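Local coordinates for inactivation-no-after-potential D protein (Drosophila melanogaster, PDB 2QKT), which acts as a scaffold protein in visual G protein-coupled signalling, probably through PDZ domains, of which this is the fifth, that bind peptide segments of partner proteins, at residues L20-I25 with V65-F70; A30-G35 with L44-I49; D48-F53 with V77-T82. All coordinates share one frame; numbering follows the deposited sequence.

Interaction 1 (L20-I25 with V65-F70)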
loop_
_atom_site.group_PDB
_atom_site.type_symbol
_atom_site.label_atom_id
_atom_site.label_comp_id
_atom_site.label_asym_id
_atom_site.label_seq_id
_atom_site.Cartn_x
_atom_site.Cartn_y
_atom_site.Cartn_z
ATOM N N LEU A 20 -10.069 -1.016 0.711
ATOM C CA LEU A 20 -9.833 0.252 1.398
ATOM C C LEU A 20 -8.540 0.975 1.019
ATOM O O LEU A 20 -7.616 0.381 0.446
ATOM C CB LEU A 20 -9.817 -0.008 2.907
ATOM C CG LEU A 20 -10.902 -0.908 3.498
ATOM C CD1 LEU A 20 -10.628 -1.072 4.987
ATOM C CD2 LEU A 20 -12.281 -0.306 3.272
ATOM N N SER A 21 -8.492 2.268 1.344
ATOM C CA SER A 21 -7.312 3.098 1.107
ATOM C C SER A 21 -7.197 4.056 2.295
ATOM O O SER A 21 -8.194 4.367 2.956
ATOM C CB SER A 21 -7.427 3.887 -0.197
ATOM O OG SER A 21 -8.482 4.814 -0.125
ATOM N N PRO A 22 -5.975 4.519 2.600
ATOM C CA PRO A 22 -5.763 5.431 3.724
ATOM C C PRO A 22 -6.519 6.760 3.637
ATOM O O PRO A 22 -6.660 7.345 2.563
ATOM C CB PRO A 22 -4.244 5.627 3.716
ATOM C CG PRO A 22 -3.748 4.312 3.129
ATOM C CD PRO A 22 -4.686 4.231 1.947
ATOM N N ASN A 23 -7.001 7.224 4.786
ATOM C CA ASN A 23 -7.700 8.502 4.870
ATOM C C ASN A 23 -7.250 9.216 6.132
ATOM O O ASN A 23 -6.891 8.574 7.119
ATOM C CB ASN A 23 -9.217 8.288 4.906
ATOM C CG ASN A 23 -9.980 9.606 4.889
ATOM O OD1 ASN A 23 -10.066 10.311 5.904
ATOM N ND2 ASN A 23 -10.521 9.957 3.724
ATOM N N GLU A 24 -7.262 10.538 6.105
ATOM C CA GLU A 24 -6.829 11.314 7.259
ATOM C C GLU A 24 -7.474 10.828 8.562
ATOM O O GLU A 24 -6.804 10.737 9.592
ATOM C CB GLU A 24 -7.158 12.797 7.067
ATOM C CG GLU A 24 -6.766 13.660 8.255
ATOM C CD GLU A 24 -7.344 15.060 8.187
ATOM O OE1 GLU A 24 -8.092 15.356 7.231
ATOM O OE2 GLU A 24 -7.060 15.862 9.102
ATOM N N ILE A 25 -8.766 10.511 8.520
ATOM C CA ILE A 25 -9.459 10.084 9.732
ATOM C C ILE A 25 -9.858 8.607 9.778
ATOM O O ILE A 25 -10.720 8.221 10.566
ATOM C CB ILE A 25 -10.720 10.950 9.963
ATOM C CG1 ILE A 25 -11.747 10.674 8.860
ATOM C CG2 ILE A 25 -10.326 12.441 9.955
ATOM C CD1 ILE A 25 -13.086 11.369 9.061
ATOM N N VAL A 65 -2.707 -0.061 8.180
ATOM C CA VAL A 65 -3.722 -0.859 8.863
ATOM C C VAL A 65 -4.949 -1.044 7.964
ATOM O O VAL A 65 -5.686 -2.024 8.092
ATOM C CB VAL A 65 -4.174 -0.207 10.198
ATOM C CG1 VAL A 65 -4.847 1.142 9.943
ATOM C CG2 VAL A 65 -5.121 -1.141 10.930
ATOM N N CYS A 66 -5.145 -0.110 7.035
ATOM C CA CYS A 66 -6.276 -0.166 6.113
ATOM C C CYS A 66 -6.151 -1.283 5.088
ATOM O O CYS A 66 -7.106 -1.570 4.362
ATOM C CB CYS A 66 -6.421 1.157 5.361
ATOM S SG CYS A 66 -6.731 2.584 6.429
ATOM N N TYR A 67 -4.979 -1.906 5.018
ATOM C CA TYR A 67 -4.753 -2.956 4.040
ATOM C C TYR A 67 -5.006 -4.385 4.514
ATOM O O TYR A 67 -4.860 -5.328 3.742
ATOM C CB TYR A 67 -3.335 -2.792 3.470
ATOM C CG TYR A 67 -3.151 -1.456 2.776
ATOM C CD1 TYR A 67 -1.915 -0.811 2.770
ATOM C CD2 TYR A 67 -4.208 -0.842 2.101
ATOM C CE1 TYR A 67 -1.730 0.403 2.118
ATOM C CE2 TYR A 67 -4.040 0.372 1.441
ATOM C CZ TYR A 67 -2.796 0.991 1.452
ATOM O OH TYR A 67 -2.620 2.187 0.786
ATOM N N ALA A 68 -5.375 -4.551 5.779
ATOM C CA ALA A 68 -5.685 -5.880 6.306
ATOM C C ALA A 68 -6.587 -5.722 7.520
ATOM O O ALA A 68 -6.539 -6.515 8.469
ATOM C CB ALA A 68 -4.403 -6.625 6.682
ATOM N N LEU A 69 -7.418 -4.687 7.467
ATOM C CA LEU A 69 -8.335 -4.365 8.552
ATOM C C LEU A 69 -9.268 -5.501 8.947
ATOM O O LEU A 69 -9.610 -5.644 10.127
ATOM C CB LEU A 69 -9.181 -3.149 8.166
ATOM C CG LEU A 69 -10.059 -2.595 9.288
ATOM C CD1 LEU A 69 -9.167 -2.034 10.391
ATOM C CD2 LEU A 69 -10.968 -1.502 8.738
ATOM N N PHE A 70 -9.672 -6.310 7.967
ATOM C CA PHE A 70 -10.610 -7.411 8.207
ATOM C C PHE A 70 -10.010 -8.790 8.463
ATOM O O PHE A 70 -10.756 -9.754 8.636
ATOM C CB PHE A 70 -11.587 -7.516 7.030
ATOM C CG PHE A 70 -12.226 -6.210 6.662
ATOM C CD1 PHE A 70 -12.116 -5.711 5.366
ATOM C CD2 PHE A 70 -12.889 -5.456 7.624
ATOM C CE1 PHE A 70 -12.652 -4.469 5.033
ATOM C CE2 PHE A 70 -13.433 -4.211 7.304
ATOM C CZ PHE A 70 -13.313 -3.712 6.006
#

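Interaction 2 (A30-G35 with L44-I49)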
loop_
_atom_site.group_PDB
_atom_site.type_symbol
_atom_site.label_atom_id
_atom_site.label_comp_id
_atom_site.label_asym_id
_atom_site.label_seq_id
_atom_site.Cartn_x
_atom_site.Cartn_y
_atom_site.Cartn_z
ATOM N N ALA A 30 -12.634 2.420 -0.996
ATOM C CA ALA A 30 -12.292 2.772 -2.377
ATOM C C ALA A 30 -13.118 2.021 -3.418
ATOM O O ALA A 30 -13.462 2.564 -4.470
ATOM C CB ALA A 30 -10.797 2.525 -2.613
ATOM N N ASP A 31 -13.425 0.762 -3.129
ATOM C CA ASP A 31 -14.229 -0.063 -4.034
ATOM C C ASP A 31 -14.963 -1.085 -3.168
ATOM O O ASP A 31 -14.628 -1.266 -1.993
ATOM C CB ASP A 31 -13.337 -0.797 -5.048
ATOM C CG ASP A 31 -14.049 -1.059 -6.380
ATOM O OD1 ASP A 31 -15.308 -1.061 -6.418
ATOM O OD2 ASP A 31 -13.355 -1.281 -7.397
ATOM N N LEU A 32 -15.948 -1.758 -3.751
ATOM C CA LEU A 32 -16.735 -2.750 -3.028
ATOM C C LEU A 32 -17.427 -3.723 -3.968
ATOM O O LEU A 32 -17.702 -3.404 -5.130
ATOM C CB LEU A 32 -17.796 -2.041 -2.164
ATOM C CG LEU A 32 -18.893 -1.325 -2.974
ATOM C CD1 LEU A 32 -20.076 -2.275 -3.271
ATOM C CD2 LEU A 32 -19.403 -0.123 -2.200
ATOM N N ILE A 33 -17.719 -4.907 -3.440
ATOM C CA ILE A 33 -18.403 -5.946 -4.191
ATOM C C ILE A 33 -19.859 -5.981 -3.765
ATOM O O ILE A 33 -20.176 -6.266 -2.610
ATOM C CB ILE A 33 -17.761 -7.327 -3.926
ATOM C CG1 ILE A 33 -16.364 -7.396 -4.549
ATOM C CG2 ILE A 33 -18.617 -8.437 -4.516
ATOM C CD1 ILE A 33 -15.663 -8.718 -4.259
ATOM N N GLN A 34 -20.739 -5.669 -4.704
ATOM C CA GLN A 34 -22.168 -5.661 -4.433
ATOM C C GLN A 34 -22.673 -7.098 -4.309
ATOM O O GLN A 34 -22.289 -7.972 -5.090
ATOM C CB GLN A 34 -22.908 -4.948 -5.571
ATOM C CG GLN A 34 -24.424 -4.948 -5.448
ATOM C CD GLN A 34 -25.089 -4.186 -6.594
ATOM O OE1 GLN A 34 -24.864 -4.488 -7.762
ATOM N NE2 GLN A 34 -25.905 -3.190 -6.258
ATOM N N GLY A 35 -23.515 -7.350 -3.313
ATOM C CA GLY A 35 -24.060 -8.686 -3.139
ATOM C C GLY A 35 -23.441 -9.594 -2.090
ATOM O O GLY A 35 -23.899 -10.730 -1.911
ATOM N N LEU A 44 -23.416 1.113 2.961
ATOM C CA LEU A 44 -22.109 1.594 2.525
ATOM C C LEU A 44 -21.954 1.939 1.052
ATOM O O LEU A 44 -22.529 1.293 0.169
ATOM C CB LEU A 44 -21.023 0.595 2.917
ATOM C CG LEU A 44 -20.772 0.449 4.420
ATOM C CD1 LEU A 44 -19.873 -0.765 4.675
ATOM C CD2 LEU A 44 -20.144 1.731 4.965
ATOM N N GLN A 45 -21.141 2.962 0.811
ATOM C CA GLN A 45 -20.836 3.452 -0.524
ATOM C C GLN A 45 -19.371 3.847 -0.628
ATOM O O GLN A 45 -18.714 4.113 0.382
ATOM C CB GLN A 45 -21.693 4.675 -0.845
ATOM C CG GLN A 45 -23.145 4.368 -1.120
ATOM C CD GLN A 45 -23.970 5.628 -1.287
ATOM O OE1 GLN A 45 -23.438 6.706 -1.543
ATOM N NE2 GLN A 45 -25.283 5.488 -1.171
ATOM N N ARG A 46 -18.868 3.882 -1.858
ATOM C CA ARG A 46 -17.491 4.278 -2.101
ATOM C C ARG A 46 -17.350 5.693 -1.563
ATOM O O ARG A 46 -18.253 6.524 -1.723
ATOM C CB ARG A 46 -17.184 4.264 -3.603
ATOM C CG ARG A 46 -17.324 2.898 -4.255
ATOM C CD ARG A 46 -16.937 2.950 -5.731
ATOM N NE ARG A 46 -17.033 1.639 -6.366
ATOM C CZ ARG A 46 -18.170 0.975 -6.549
ATOM N NH1 ARG A 46 -19.329 1.501 -6.159
ATOM N NH2 ARG A 46 -18.152 -0.214 -7.132
ATOM N N GLY A 47 -16.233 5.966 -0.902
ATOM C CA GLY A 47 -16.027 7.295 -0.358
ATOM C C GLY A 47 -16.290 7.352 1.134
ATOM O O GLY A 47 -15.812 8.266 1.808
ATOM N N ASP A 48 -17.058 6.397 1.655
ATOM C CA ASP A 48 -17.324 6.363 3.090
ATOM C C ASP A 48 -16.012 6.065 3.807
ATOM O O ASP A 48 -15.146 5.372 3.268
ATOM C CB ASP A 48 -18.359 5.285 3.451
ATOM C CG ASP A 48 -19.751 5.619 2.940
ATOM O OD1 ASP A 48 -19.978 6.787 2.574
ATOM O OD2 ASP A 48 -20.618 4.725 2.929
ATOM N N ILE A 49 -15.867 6.601 5.014
ATOM C CA ILE A 49 -14.651 6.408 5.789
ATOM C C ILE A 49 -14.945 5.628 7.062
ATOM O O ILE A 49 -15.772 6.043 7.874
ATOM C CB ILE A 49 -14.045 7.761 6.206
ATOM C CG1 ILE A 49 -13.927 8.682 4.986
ATOM C CG2 ILE A 49 -12.680 7.529 6.855
ATOM C CD1 ILE A 49 -13.500 10.103 5.332
HETATM O O HOH W 1 -14.012 2.194 -7.272
HETATM O O HOH W 2 -19.585 -3.118 -7.861
#

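Interaction 3 (D48-F53 with V77-T82)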
loop_
_atom_site.group_PDB
_atom_site.type_symbol
_atom_site.label_atom_id
_atom_site.label_comp_id
_atom_site.label_asym_id
_atom_site.label_seq_id
_atom_site.Cartn_x
_atom_site.Cartn_y
_atom_site.Cartn_z
ATOM N N ASP A 48 -17.058 6.397 1.655
ATOM C CA ASP A 48 -17.324 6.363 3.090
ATOM C C ASP A 48 -16.012 6.065 3.807
ATOM O O ASP A 48 -15.146 5.372 3.268
ATOM C CB ASP A 48 -18.359 5.285 3.451
ATOM C CG ASP A 48 -19.751 5.619 2.940
ATOM O OD1 ASP A 48 -19.978 6.787 2.574
ATOM O OD2 ASP A 48 -20.618 4.725 2.929
ATOM N N ILE A 49 -15.867 6.601 5.014
ATOM C CA ILE A 49 -14.651 6.408 5.789
ATOM C C ILE A 49 -14.945 5.628 7.062
ATOM O O ILE A 49 -15.772 6.043 7.874
ATOM C CB ILE A 49 -14.045 7.761 6.206
ATOM C CG1 ILE A 49 -13.927 8.682 4.986
ATOM C CG2 ILE A 49 -12.680 7.529 6.855
ATOM C CD1 ILE A 49 -13.500 10.103 5.332
ATOM N N ILE A 50 -14.278 4.496 7.222
ATOM C CA ILE A 50 -14.437 3.682 8.417
ATOM C C ILE A 50 -13.503 4.330 9.438
ATOM O O ILE A 50 -12.288 4.349 9.233
ATOM C CB ILE A 50 -13.979 2.239 8.176
ATOM C CG1 ILE A 50 -14.832 1.598 7.084
ATOM C CG2 ILE A 50 -14.076 1.449 9.475
ATOM C CD1 ILE A 50 -14.409 0.197 6.728
ATOM N N THR A 51 -14.062 4.862 10.521
ATOM C CA THR A 51 -13.258 5.531 11.545
ATOM C C THR A 51 -12.926 4.668 12.754
ATOM O O THR A 51 -12.008 4.972 13.510
ATOM C CB THR A 51 -13.959 6.795 12.042
ATOM O OG1 THR A 51 -15.264 6.448 12.527
ATOM C CG2 THR A 51 -14.093 7.803 10.914
ATOM N N LYS A 52 -13.686 3.602 12.949
ATOM C CA LYS A 52 -13.433 2.700 14.059
ATOM C C LYS A 52 -13.873 1.312 13.627
ATOM O O LYS A 52 -14.921 1.145 12.986
ATOM C CB LYS A 52 -14.203 3.117 15.332
ATOM C CG LYS A 52 -13.870 2.210 16.531
ATOM C CD LYS A 52 -14.787 2.385 17.737
ATOM C CE LYS A 52 -14.508 3.636 18.531
ATOM N NZ LYS A 52 -14.239 3.217 19.940
ATOM N N PHE A 53 -13.072 0.318 13.978
ATOM C CA PHE A 53 -13.367 -1.058 13.626
ATOM C C PHE A 53 -13.204 -1.932 14.865
ATOM O O PHE A 53 -12.138 -1.939 15.482
ATOM C CB PHE A 53 -12.406 -1.536 12.535
ATOM C CG PHE A 53 -12.760 -2.873 11.963
ATOM C CD1 PHE A 53 -13.889 -3.009 11.158
ATOM C CD2 PHE A 53 -12.013 -4.005 12.280
ATOM C CE1 PHE A 53 -14.275 -4.254 10.674
ATOM C CE2 PHE A 53 -12.387 -5.263 11.802
ATOM C CZ PHE A 53 -13.526 -5.389 10.997
ATOM N N VAL A 77 -19.102 -7.952 13.068
ATOM C CA VAL A 77 -18.201 -6.902 12.651
ATOM C C VAL A 77 -18.913 -5.601 12.950
ATOM O O VAL A 77 -20.045 -5.401 12.526
ATOM C CB VAL A 77 -17.913 -6.989 11.150
ATOM C CG1 VAL A 77 -17.097 -5.803 10.709
ATOM C CG2 VAL A 77 -17.203 -8.283 10.829
ATOM N N SER A 78 -18.246 -4.727 13.687
ATOM C CA SER A 78 -18.815 -3.448 14.066
ATOM C C SER A 78 -17.983 -2.286 13.534
ATOM O O SER A 78 -16.799 -2.161 13.849
ATOM C CB SER A 78 -18.905 -3.379 15.587
ATOM O OG SER A 78 -18.555 -2.089 16.051
ATOM N N MET A 79 -18.603 -1.429 12.737
ATOM C CA MET A 79 -17.887 -0.294 12.168
ATOM C C MET A 79 -18.574 1.034 12.436
ATOM O O MET A 79 -19.806 1.112 12.459
ATOM C CB MET A 79 -17.792 -0.415 10.646
ATOM C CG MET A 79 -17.185 -1.682 10.087
ATOM S SD MET A 79 -17.394 -1.687 8.277
ATOM C CE MET A 79 -18.415 -3.124 8.080
ATOM N N GLU A 80 -17.772 2.076 12.630
ATOM C CA GLU A 80 -18.293 3.424 12.780
ATOM C C GLU A 80 -17.850 4.100 11.480
ATOM O O GLU A 80 -16.678 4.016 11.087
ATOM C CB GLU A 80 -17.722 4.102 14.034
ATOM C CG GLU A 80 -18.491 3.670 15.295
ATOM C CD GLU A 80 -17.955 4.275 16.570
ATOM O OE1 GLU A 80 -17.358 5.370 16.517
ATOM O OE2 GLU A 80 -18.163 3.672 17.640
ATOM N N VAL A 81 -18.792 4.750 10.806
ATOM C CA VAL A 81 -18.522 5.358 9.512
ATOM C C VAL A 81 -18.905 6.826 9.362
ATOM O O VAL A 81 -19.890 7.289 9.935
ATOM C CB VAL A 81 -19.256 4.542 8.407
ATOM C CG1 VAL A 81 -18.955 5.107 7.022
ATOM C CG2 VAL A 81 -18.843 3.072 8.496
ATOM N N THR A 82 -18.100 7.552 8.593
ATOM C CA THR A 82 -18.352 8.952 8.297
ATOM C C THR A 82 -18.510 9.077 6.789
ATOM O O THR A 82 -17.707 8.529 6.022
ATOM C CB THR A 82 -17.199 9.869 8.748
ATOM O OG1 THR A 82 -17.190 9.962 10.180
ATOM C CG2 THR A 82 -17.352 11.255 8.140
HETATM O O HOH W 3 -17.377 7.842 11.998
HETATM O O HOH W 4 -15.325 6.746 15.151
#

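Interaction 1 (L20-I25 with V65-F70)
Leu20 lays its side chain over the backbone carbonyl of Cys66, with Leu20 CB 3.5 Å from Cys66 O. Its chi1 of -45° places CG beside the backbone N, and from there CD1 runs on to the far residues of 65-70. Leu20 CD1 meets Leu69 CD2 at 3.8 Å and Phe70 CZ at 3.9 Å; the two leucine side chains cross at about a right angle. The Phe70 ring also packs edge-to-face on Phe53.

Leu20 O lies in the plane of the Tyr67 ring, at the edge, 3.7 Å from Tyr67 CE2. Pro22 crosses the end of the same side chain at about a right angle, with Pro22 CD 3.1 Å from Tyr67 OH. That hydroxyl is hydrogen-bonded to Tyr67 OH of the second subunit.

Cys66 SG sits 4.0 Å from Pro22 CA. In PDZ domains the peptide groove lies between the second strand, here 18-23, and the second helix. Segment 65-70, a short 3-10 turn and loop, probably occupies the position of that helix. The contact is mainly apolar van der Waals packing, and the Cys66-Cys27 disulfide adds a covalent link from 65-70 to strand 26-32, next to 18-23.

Interaction 2 (A30-G35 with L44-I49)
Asp31 belongs to a classic beta bulge on strand 26-32, in which Ala30 and Asp31 both face Ser19. Its carboxylate end turns back to Arg46, with CG anti to the backbone N (chi1 -150°). Arg46 sits in a type II turn from Gln45 to Asp48. The carboxylate and the guanidinium form a salt bridge. Asp31 OD1 is 3.1 Å from Arg46 NH2 and 3.2 Å from Arg46 NE, and both hydrogen bonds are weak, since they are well bent. The two side chains lie side by side and point the same way, but their planes are well turned from each other. Asp31 OD1 also accepts the backbone N of Leu32 at 2.8 Å, on its anti side, 26° out of the carboxylate plane. Lys76 of the fourth subunit makes a further salt bridge to OD1. This gathering of donors would probably hold the carboxylate in its charged form.

Residues 44-48, Leu-Gln-Arg-Gly-Asp, lead from helix 38-43 into strand 49-53, a sequence pattern familiar from PDZ domains. Gly47 has a positive phi in the third place of the turn. Asp48 N closes the turn on Gln45 O at 3.1 Å. Asp48 OD2 accepts Gln45 N at 2.8 Å, from above the carboxylate plane, and also forms a salt bridge with Arg83.

Arg46 is extended from CG to NE and runs past the carbonyl of Ala30, with Arg46 CD 3.7 Å from Ala30 O. Leu32 CG stands between its backbone N and carbonyl carbon (chi1 67°). It lies over one face of the guanidinium, offset toward the rim. Leu32 CD2 packs 4.2 Å from Arg46 CG and against the backbone of Leu44 and Gln45. One water links Ala30 O to Arg46 NE, weakly on the arginine side. A second water, at the guanidinium edge, weakly joins Arg46 NH2 to Leu32 O.

Interaction 3 (D48-F53 with V77-T82)
Backbone bonds pair Ile49 with Thr82 and Lys52 with Glu80 in an antiparallel ladder. Ile49 N donates to Thr82 O at 2.8 Å, and Thr82 N returns a bond to Ile49 O. Thr51 N donates to Glu80 O, and Glu80 N to Lys52 O. CA-H...O contacts lie between these bonds, as from Val81 CA to Ile49 O.

Apolar packing lies on the face that carries Ile50, Phe53, Met79 and Val81. The Phe53 ring meets Met79 CG at its edge, with Phe53 CD1 3.7 Å away. Ile50 CD1 touches Met79 SD at 3.9 Å. Two more contacts lie at the ends of the pairing. At one, Phe53 CE1 approaches Val77 CG1. At the other, just before the strand, Asp48 CB packs on Val81 CG1.

Lys52, Glu80 and Thr82 lie on the face with Ile49. Lys52 runs alongside Glu80, but Lys52 NZ is 4.6 Å from Glu80 OE2, beyond a salt bridge. At the bulge, Thr51 OG1 lies between its own backbone N and carbonyl carbon (chi1 56°) and contacts two waters at 2.6 Å each. One water reaches Thr82 OG1, and the other donates to Glu80 OE1 at 2.8 Å.

Thr51 and Lys52 both face Glu80. This is a classic beta bulge, which shifts the register by one residue within the antiparallel sheet of the PDZ fold.

In the fold
All three contacts lie in one PDZ domain and reach the same antiparallel sheet. The centres of interactions 1 and 2 are about 13 Å apart. Those of interactions 1 and 3 are about 10 Å apart, and those of interactions 2 and 3 about 12 Å. Strands 18-23, 26-32, 49-53 and 76-83 are successive neighbours in the sheet. Interaction 1 packs segment 65-70 against the first of these. Interaction 2 lies wholly between the two segments of interaction 1 in sequence. Interaction 3 shares Asp48 and Ile49 with interaction 2 and alternates with interaction 1 along the chain. Phe53 of interaction 3 touches segment 65-70 of interaction 1, which joins the two contacts.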